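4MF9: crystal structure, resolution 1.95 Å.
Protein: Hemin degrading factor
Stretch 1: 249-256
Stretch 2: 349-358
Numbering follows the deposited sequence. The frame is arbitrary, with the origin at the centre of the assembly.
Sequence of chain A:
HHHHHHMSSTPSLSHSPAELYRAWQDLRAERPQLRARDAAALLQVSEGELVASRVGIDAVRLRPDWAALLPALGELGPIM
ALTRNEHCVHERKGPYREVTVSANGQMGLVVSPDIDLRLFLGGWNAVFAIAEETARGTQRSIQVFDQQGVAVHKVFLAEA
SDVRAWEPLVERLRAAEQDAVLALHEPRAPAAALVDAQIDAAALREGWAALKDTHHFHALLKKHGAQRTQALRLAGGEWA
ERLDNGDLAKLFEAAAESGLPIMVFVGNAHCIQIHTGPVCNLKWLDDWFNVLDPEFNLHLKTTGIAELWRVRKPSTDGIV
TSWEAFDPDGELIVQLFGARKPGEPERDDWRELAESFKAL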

# COMPACT_ATOMS: atom_id res chain seq x y z
N ALA A 249 -7.72 -1.89 -16.43
CA ALA A 249 -7.91 -3.35 -16.45
C ALA A 249 -7.45 -3.95 -17.78
O ALA A 249 -6.88 -5.05 -17.82
N LYS A 250 -7.71 -3.25 -18.85
CA LYS A 250 -7.35 -3.67 -20.18
C LYS A 250 -5.87 -3.75 -20.38
O LYS A 250 -5.44 -4.62 -21.01
N LEU A 251 -5.13 -2.83 -19.77
CA LEU A 251 -3.66 -2.85 -19.81
C LEU A 251 -3.10 -4.06 -19.07
O LEU A 251 -2.14 -4.70 -19.54
N PHE A 252 -3.67 -4.38 -17.90
CA PHE A 252 -3.31 -5.60 -17.19
C PHE A 252 -3.53 -6.81 -18.10
O PHE A 252 -2.64 -7.66 -18.25
N GLU A 253 -4.69 -6.85 -18.74
CA GLU A 253 -5.07 -7.94 -19.61
C GLU A 253 -4.10 -8.08 -20.77
O GLU A 253 -3.63 -9.14 -21.08
N ALA A 254 -3.71 -6.96 -21.34
CA ALA A 254 -2.76 -6.95 -22.44
C ALA A 254 -1.38 -7.37 -21.97
O ALA A 254 -0.68 -8.12 -22.66
N ALA A 255 -0.97 -6.90 -20.79
CA ALA A 255 0.32 -7.29 -20.21
C ALA A 255 0.33 -8.77 -19.85
O ALA A 255 1.36 -9.45 -19.94
N ALA A 256 -0.82 -9.27 -19.42
CA ALA A 256 -0.93 -10.69 -19.12
C ALA A 256 -0.71 -11.46 -20.41
O ALA A 256 0.01 -12.46 -20.43
N ASP A 349 8.81 -2.32 -24.81
CA ASP A 349 7.56 -3.03 -24.79
C ASP A 349 6.58 -2.39 -23.81
O ASP A 349 5.42 -2.24 -24.07
N TRP A 350 7.11 -1.97 -22.70
CA TRP A 350 6.29 -1.26 -21.72
C TRP A 350 5.78 0.06 -22.30
O TRP A 350 4.57 0.33 -22.29
N ARG A 351 6.69 0.84 -22.86
CA ARG A 351 6.34 2.14 -23.33
C ARG A 351 5.33 2.05 -24.43
O ARG A 351 4.44 2.75 -24.45
N GLU A 352 5.48 1.09 -25.31
CA GLU A 352 4.53 0.86 -26.34
C GLU A 352 3.16 0.49 -25.80
O GLU A 352 2.20 1.00 -26.25
N LEU A 353 3.09 -0.39 -24.83
CA LEU A 353 1.81 -0.67 -24.25
C LEU A 353 1.19 0.50 -23.51
O LEU A 353 0.05 0.80 -23.70
N ALA A 354 1.98 1.18 -22.72
CA ALA A 354 1.54 2.36 -21.98
C ALA A 354 1.00 3.47 -22.90
O ALA A 354 0.10 4.22 -22.53
N GLU A 355 1.57 3.61 -24.06
CA GLU A 355 1.10 4.62 -25.02
C GLU A 355 0.04 4.12 -25.99
O GLU A 355 -0.53 4.87 -26.67
N SER A 356 -0.21 2.83 -26.04
CA SER A 356 -1.14 2.28 -27.03
C SER A 356 -2.57 2.73 -26.81
O SER A 356 -3.39 2.70 -27.73
N PHE A 357 -2.88 3.19 -25.59
CA PHE A 357 -4.26 3.53 -25.26
C PHE A 357 -4.58 4.99 -25.55
O PHE A 357 -3.76 5.88 -25.29
N LYS A 358 -5.75 5.25 -26.10
CA LYS A 358 -6.12 6.57 -26.52
C LYS A 358 -6.50 7.51 -25.38
O LYS A 358 -7.32 7.22 -24.61

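The helical parts of the two segments run roughly antiparallel, at 145°, with their axes 10.7 Å apart at closest approach; the side-chain packing is apolar, and no hydrogen bond crosses it. Lys-250 opens the contact from its exposed flank. Its CA-to-CB bond points sideways and its end leads away, so the aliphatic base does the packing, with CB of Lys-250 3.9 Å from CE1 of Phe-357.

Leu-251 is the hub. Pointing sideways with chi1 t and chi2 at 146°, between wells, Leu-251 lies buried among four residues: its CD2 sits 4.0 Å from CZ3 of Trp-350, at the edge of the indole, its CG lies 4.0 Å from CG of Leu-353, its CD1 is 4.2 Å from CA of Ala-354, and its CB is 4.1 Å from CE2 of Phe-357. Trp-350 (chi1 t) starts sideways but brings its ring end nearer, its NE1 hydrogen-bonded elsewhere in the structure, while Phe-357 (chi1 m) points toward stretch 1 from beyond the helix.

Phe-252 turns away, and Glu-253 is out of reach. Ala-254 then points toward the partner, its CB 3.8 Å from CD1 of Leu-353. Ala-255 adds a sideways methyl, CB of Ala-255 lying 4.1 Å from CD2 of Leu-353. Leu-353 (t, p), whose CA-to-CB bond points toward stretch 1, thus rests on two alanine methyls and on Leu-251. Near that leucine, Ser-356 OG donates to Leu-353 O at 2.8 Å.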

# COMPACT_ATOMS: atom_id res chain seq x y z
CB ALA A 249 -9.37 -3.69 -16.20
CB LYS A 250 -7.99 -2.79 -21.21
CG LYS A 250 -9.45 -3.07 -21.36
CD LYS A 250 -10.18 -1.86 -21.74
CE LYS A 250 -11.56 -2.21 -22.22
NZ LYS A 250 -12.03 -1.26 -23.22
CB LEU A 251 -3.06 -1.54 -19.26
CG LEU A 251 -1.54 -1.42 -19.39
CD1 LEU A 251 -1.11 -0.01 -19.66
CD2 LEU A 251 -0.88 -1.92 -18.11
CB PHE A 252 -4.16 -5.76 -15.92
CG PHE A 252 -3.60 -5.06 -14.70
CD1 PHE A 252 -2.45 -5.53 -14.08
CD2 PHE A 252 -4.25 -3.97 -14.15
CE1 PHE A 252 -1.94 -4.90 -12.94
CE2 PHE A 252 -3.75 -3.33 -13.02
CZ PHE A 252 -2.59 -3.80 -12.41
CB GLU A 253 -6.47 -7.68 -20.12
CG GLU A 253 -7.52 -8.27 -19.24
CD GLU A 253 -8.90 -7.72 -19.43
OE1 GLU A 253 -9.07 -6.71 -20.08
OE2 GLU A 253 -9.83 -8.31 -18.89
CB ALA A 254 -2.71 -5.57 -23.09
CB ALA A 255 0.62 -6.44 -18.97
CB ALA A 256 -2.28 -11.00 -18.54
CB ASP A 349 7.75 -4.58 -24.64
CG ASP A 349 8.45 -4.99 -23.35
OD1 ASP A 349 8.86 -6.16 -23.23
OD2 ASP A 349 8.63 -4.15 -22.48
CB TRP A 350 7.05 -1.00 -20.42
CG TRP A 350 6.34 0.03 -19.59
CD1 TRP A 350 6.76 1.31 -19.31
CD2 TRP A 350 5.06 -0.11 -18.96
NE1 TRP A 350 5.83 1.96 -18.53
CE2 TRP A 350 4.77 1.10 -18.31
CE3 TRP A 350 4.14 -1.15 -18.88
CZ2 TRP A 350 3.60 1.30 -17.59
CZ3 TRP A 350 2.98 -0.96 -18.18
CH2 TRP A 350 2.72 0.25 -17.54
CB ARG A 351 7.58 2.95 -23.70
CG ARG A 351 7.25 4.25 -24.42
CD ARG A 351 8.47 5.11 -24.77
NE ARG A 351 9.31 5.46 -23.66
CZ ARG A 351 10.42 6.16 -23.70
NH1 ARG A 351 10.87 6.67 -24.82
NH2 ARG A 351 11.08 6.36 -22.59
CB GLU A 352 5.04 -0.22 -27.29
CG GLU A 352 3.98 -0.65 -28.28
CD GLU A 352 4.41 -1.79 -29.16
OE1 GLU A 352 3.94 -1.84 -30.28
OE2 GLU A 352 5.21 -2.63 -28.72
CB LEU A 353 1.91 -1.86 -23.34
CG LEU A 353 0.66 -2.34 -22.60
CD1 LEU A 353 -0.50 -2.57 -23.52
CD2 LEU A 353 0.96 -3.58 -21.83
CB ALA A 354 2.68 2.90 -21.14
CB GLU A 355 2.23 5.23 -25.81
CG GLU A 355 3.42 5.80 -25.07
CD GLU A 355 3.29 7.28 -24.80
OE1 GLU A 355 2.19 7.80 -24.96
OE2 GLU A 355 4.26 7.92 -24.50
CB SER A 356 -1.07 0.75 -27.06
OG SER A 356 -1.63 0.18 -25.89
CB PHE A 357 -4.60 3.13 -23.81
CG PHE A 357 -4.70 1.65 -23.61
CD1 PHE A 357 -5.93 1.02 -23.67
CD2 PHE A 357 -3.57 0.88 -23.38
CE1 PHE A 357 -6.04 -0.36 -23.49
CE2 PHE A 357 -3.66 -0.50 -23.20
CZ PHE A 357 -4.90 -1.11 -23.26
CB LYS A 358 -7.20 6.50 -27.61
CG LYS A 358 -6.88 5.52 -28.72
CD LYS A 358 -7.41 5.95 -30.09
CE LYS A 358 -7.24 4.89 -31.18
NZ LYS A 358 -6.12 3.98 -30.93